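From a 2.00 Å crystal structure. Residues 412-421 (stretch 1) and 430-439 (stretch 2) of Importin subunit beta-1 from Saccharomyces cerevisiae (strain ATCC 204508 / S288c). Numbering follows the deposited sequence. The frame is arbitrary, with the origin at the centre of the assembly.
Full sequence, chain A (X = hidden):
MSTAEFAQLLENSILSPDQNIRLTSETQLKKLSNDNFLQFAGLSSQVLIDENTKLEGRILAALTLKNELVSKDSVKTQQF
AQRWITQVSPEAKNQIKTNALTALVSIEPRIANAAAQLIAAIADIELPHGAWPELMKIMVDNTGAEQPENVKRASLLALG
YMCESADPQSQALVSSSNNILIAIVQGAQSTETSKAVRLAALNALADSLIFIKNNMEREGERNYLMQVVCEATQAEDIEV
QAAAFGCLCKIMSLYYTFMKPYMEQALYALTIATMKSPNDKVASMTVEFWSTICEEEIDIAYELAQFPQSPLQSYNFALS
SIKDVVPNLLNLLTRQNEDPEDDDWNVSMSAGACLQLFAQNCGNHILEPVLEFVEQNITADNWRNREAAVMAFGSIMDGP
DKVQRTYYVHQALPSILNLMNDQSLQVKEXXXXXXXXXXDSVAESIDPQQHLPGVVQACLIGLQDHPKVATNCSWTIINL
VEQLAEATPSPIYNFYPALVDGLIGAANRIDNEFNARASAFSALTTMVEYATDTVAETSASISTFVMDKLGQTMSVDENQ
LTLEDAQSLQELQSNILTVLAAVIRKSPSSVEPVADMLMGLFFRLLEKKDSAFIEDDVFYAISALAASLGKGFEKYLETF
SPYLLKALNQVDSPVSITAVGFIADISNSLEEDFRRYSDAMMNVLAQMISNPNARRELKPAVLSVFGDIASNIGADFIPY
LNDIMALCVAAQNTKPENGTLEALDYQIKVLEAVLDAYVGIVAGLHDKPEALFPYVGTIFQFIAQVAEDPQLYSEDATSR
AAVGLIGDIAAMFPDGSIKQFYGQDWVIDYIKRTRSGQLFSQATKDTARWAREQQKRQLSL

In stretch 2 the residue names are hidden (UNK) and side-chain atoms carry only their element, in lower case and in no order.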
# COMPACT_ATOMS: atom_id res chain seq x y z
N ALA A 412 -35.75 3.18 -4.63
CA ALA A 412 -35.10 2.80 -5.88
C ALA A 412 -34.92 1.30 -6.05
O ALA A 412 -34.62 0.85 -7.16
CB ALA A 412 -33.73 3.47 -5.99
N LEU A 413 -35.10 0.51 -5.00
CA LEU A 413 -34.74 -0.90 -5.08
C LEU A 413 -35.54 -1.64 -6.14
O LEU A 413 -34.94 -2.46 -6.86
CB LEU A 413 -34.90 -1.55 -3.70
CG LEU A 413 -34.16 -2.86 -3.39
CD1 LEU A 413 -32.76 -2.93 -3.97
CD2 LEU A 413 -34.11 -3.01 -1.88
N PRO A 414 -36.84 -1.40 -6.32
CA PRO A 414 -37.54 -2.08 -7.43
C PRO A 414 -36.89 -1.84 -8.79
O PRO A 414 -36.62 -2.81 -9.52
CB PRO A 414 -38.96 -1.51 -7.34
CG PRO A 414 -39.12 -1.14 -5.90
CD PRO A 414 -37.77 -0.66 -5.45
N SER A 415 -36.61 -0.59 -9.14
CA SER A 415 -35.99 -0.31 -10.44
C SER A 415 -34.60 -0.94 -10.54
O SER A 415 -34.19 -1.40 -11.62
CB SER A 415 -35.91 1.20 -10.66
OG SER A 415 -35.15 1.83 -9.64
N ILE A 416 -33.85 -0.96 -9.43
CA ILE A 416 -32.50 -1.53 -9.47
C ILE A 416 -32.57 -3.03 -9.67
O ILE A 416 -31.84 -3.60 -10.50
CB ILE A 416 -31.72 -1.16 -8.19
CG1 ILE A 416 -31.38 0.33 -8.20
CG2 ILE A 416 -30.43 -1.98 -8.07
CD1 ILE A 416 -30.81 0.84 -6.88
N LEU A 417 -33.44 -3.71 -8.92
CA LEU A 417 -33.61 -5.15 -9.11
C LEU A 417 -34.10 -5.45 -10.52
O LEU A 417 -33.73 -6.48 -11.10
CB LEU A 417 -34.60 -5.70 -8.08
CG LEU A 417 -34.19 -5.68 -6.61
CD1 LEU A 417 -35.34 -6.13 -5.73
CD2 LEU A 417 -32.97 -6.56 -6.39
N ASN A 418 -34.93 -4.57 -11.08
CA ASN A 418 -35.38 -4.79 -12.45
C ASN A 418 -34.21 -4.71 -13.43
O ASN A 418 -34.18 -5.45 -14.41
CB ASN A 418 -36.46 -3.77 -12.83
CG ASN A 418 -36.91 -3.91 -14.27
OD1 ASN A 418 -37.49 -4.93 -14.65
ND2 ASN A 418 -36.66 -2.89 -15.07
N LEU A 419 -33.24 -3.83 -13.16
CA LEU A 419 -32.09 -3.76 -14.06
C LEU A 419 -31.23 -5.02 -14.06
O LEU A 419 -30.37 -5.16 -14.93
CB LEU A 419 -31.21 -2.56 -13.72
CG LEU A 419 -31.74 -1.20 -14.14
CD1 LEU A 419 -30.78 -0.13 -13.70
CD2 LEU A 419 -31.96 -1.11 -15.65
N MET A 420 -31.42 -5.94 -13.11
CA MET A 420 -30.68 -7.20 -13.19
C MET A 420 -31.14 -8.06 -14.36
O MET A 420 -30.44 -9.00 -14.75
CB MET A 420 -30.81 -8.00 -11.89
CG MET A 420 -30.05 -7.40 -10.72
SD MET A 420 -28.25 -7.40 -10.92
CE MET A 420 -27.85 -9.15 -10.77
N ASN A 421 -32.29 -7.75 -14.94
CA ASN A 421 -32.77 -8.39 -16.16
C ASN A 421 -32.48 -7.55 -17.40
O ASN A 421 -33.05 -7.82 -18.46
CB ASN A 421 -34.26 -8.67 -16.04
CG ASN A 421 -34.60 -9.44 -14.78
OD1 ASN A 421 -33.89 -10.37 -14.40
ND2 ASN A 421 -35.68 -9.04 -14.11
N UNK A 430 -22.91 -3.64 -13.43
CA UNK A 430 -22.88 -2.52 -12.50
C UNK A 430 -24.06 -2.58 -11.54
O UNK A 430 -23.93 -2.18 -10.38
c UNK A 430 -22.82 -0.00 -12.31
c UNK A 430 -22.84 -1.21 -13.27
o UNK A 430 -21.67 -1.21 -14.09
N UNK A 431 -25.22 -3.08 -11.98
CA UNK A 431 -26.36 -3.23 -11.09
C UNK A 431 -26.06 -4.22 -9.97
O UNK A 431 -26.41 -3.98 -8.80
o UNK A 431 -27.93 -2.68 -12.85
c UNK A 431 -28.80 -3.96 -10.97
c UNK A 431 -27.58 -3.69 -11.89
N UNK A 432 -25.42 -5.35 -10.29
CA UNK A 432 -25.01 -6.28 -9.25
C UNK A 432 -24.07 -5.60 -8.26
O UNK A 432 -24.23 -5.74 -7.04
c UNK A 432 -24.34 -7.51 -9.87
N UNK A 433 -23.08 -4.87 -8.78
CA UNK A 433 -22.22 -4.09 -7.90
C UNK A 433 -23.02 -3.13 -7.03
O UNK A 433 -22.78 -3.02 -5.82
c UNK A 433 -21.60 -0.06 -8.38
c UNK A 433 -19.51 0.99 -6.78
c UNK A 433 -21.20 -3.32 -8.74
c UNK A 433 -20.49 1.80 -7.29
c UNK A 433 -19.59 -0.37 -7.08
n UNK A 433 -18.76 -1.40 -6.72
c UNK A 433 -20.62 -0.91 -7.88
c UNK A 433 -21.53 1.29 -8.08
c UNK A 433 -20.38 -2.32 -7.98
c UNK A 433 -19.24 -2.57 -7.26
N UNK A 434 -23.99 -2.43 -7.62
CA UNK A 434 -24.78 -1.46 -6.88
C UNK A 434 -25.53 -2.12 -5.74
O UNK A 434 -25.64 -1.56 -4.64
s UNK A 434 -26.72 0.52 -7.06
c UNK A 434 -25.75 -0.76 -7.83
N UNK A 435 -26.06 -3.33 -5.98
CA UNK A 435 -26.74 -4.05 -4.92
C UNK A 435 -25.76 -4.39 -3.81
O UNK A 435 -26.08 -4.30 -2.62
c UNK A 435 -29.12 -6.00 -7.27
c UNK A 435 -28.02 -6.16 -4.38
c UNK A 435 -27.43 -5.31 -5.49
c UNK A 435 -28.53 -4.88 -6.47
N UNK A 436 -24.53 -4.76 -4.19
CA UNK A 436 -23.50 -4.98 -3.18
C UNK A 436 -23.18 -3.73 -2.36
O UNK A 436 -22.92 -3.82 -1.17
N UNK A 437 -23.17 -2.56 -3.01
CA UNK A 437 -22.93 -1.30 -2.30
C UNK A 437 -24.06 -1.00 -1.30
O UNK A 437 -23.80 -0.59 -0.15
c UNK A 437 -20.32 0.18 -3.53
c UNK A 437 -19.53 2.33 -2.59
c UNK A 437 -22.80 -0.16 -3.31
n UNK A 437 -19.75 3.62 -2.39
n UNK A 437 -20.43 1.61 -3.25
n UNK A 437 -18.43 1.76 -2.12
c UNK A 437 -21.59 -0.30 -4.23
N UNK A 438 -25.30 -1.18 -1.74
CA UNK A 438 -26.44 -1.01 -0.85
C UNK A 438 -26.30 -1.95 0.34
O UNK A 438 -26.44 -1.55 1.50
c UNK A 438 -27.92 -0.21 -2.71
c UNK A 438 -27.76 -1.25 -1.60
c UNK A 438 -28.95 -1.20 -0.66
c UNK A 438 -29.08 -0.45 -3.64
N UNK A 439 -26.00 -3.22 0.06
CA UNK A 439 -25.86 -4.20 1.13
C UNK A 439 -24.72 -3.82 2.05
O UNK A 439 -24.81 -3.96 3.27
c UNK A 439 -25.63 -5.59 0.55

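Position 430 opens the visible part of a helix that began earlier in the chain. Its first side-chain carbon carries one oxygen and one carbon, the branched pattern of threonine. The side chain makes no contact with stretch 1, and the oxygen is hydrogen-bonded elsewhere in the structure; this is Thr430.

Position 431 repeats the pattern, one carbon bearing an oxygen and a carbon, but here the CA-to-CB bond points toward stretch 1. The terminal carbon lies 3.1 Å from Ile416 O and 3.5 Å from Met420 SD, while the oxygen is 3.4 Å from Leu419 CB. One oxygen and one carbon on the first side-chain carbon make this Thr431, with chi1 in the m well; OG1 is hydrogen-bonded elsewhere in the structure.

At position 432 a single carbon makes up the side chain. That CB is 4.0 Å from Met420 CE, and the backbone N of the same residue is 3.6 Å from Met420 SD. One carbon means alanine, Ala432, with the end of Met420 lying against both its backbone N and its CB.

Position 433 carries one carbon followed by fused five- and six-membered rings of eight carbons and one nitrogen, and it projects out of reach of stretch 1. Only an indole fits, so this is Trp433.

At position 434 one carbon is followed by a sulfur; the CA-to-CB bond points toward stretch 1 and the sulfur lies 4.1 Å from Ile416 CD1. This is Cys434.

Four carbons, forked at the first with one arm two carbons long, occupy position 435. The inner carbon of the long arm is 3.8 Å from Ile416 CG2; the outer one is 3.8 Å from Met420 CG and 4.0 Å from Leu417 CD2. The fork at the first carbon makes it isoleucine rather than leucine: Ile435, with chi1 m and chi2 t.

Position 436 has no side-chain atoms and takes no part in the contact; it is Gly436.

At position 437, out of reach of stretch 1, three carbons lead to a nitrogen and a carbon carrying two more nitrogens, a guanidinium at the end of an aliphatic chain; this is Arg437. Its NE and NH2 are hydrogen-bonded elsewhere.

Position 438 again shows four carbons forked at the first, with one two-carbon arm. The end of that arm is 3.9 Å from Ile416 CD1 and 4.4 Å from Leu413 CD1, an apolar setting for Ile438.

The lone side-chain carbon of position 439 is out of reach of stretch 1 and gives Ala439.

The helix axes approach to 9.9 Å at 143°, and the two stretches together bury 398 Å². No hydrogen bond crosses between them, so the contact rests on packing. Ile416 is the knob, seated in a hole formed by Thr431, Cys434, Ile435 and Ile438. Met420 extends the apolar surface over Ala432 and Ile435, near the closest CA pair, Met420 CA to Thr431 CA at 6.2 Å.

Stretch 2 430-439: TTAWCIGRIA
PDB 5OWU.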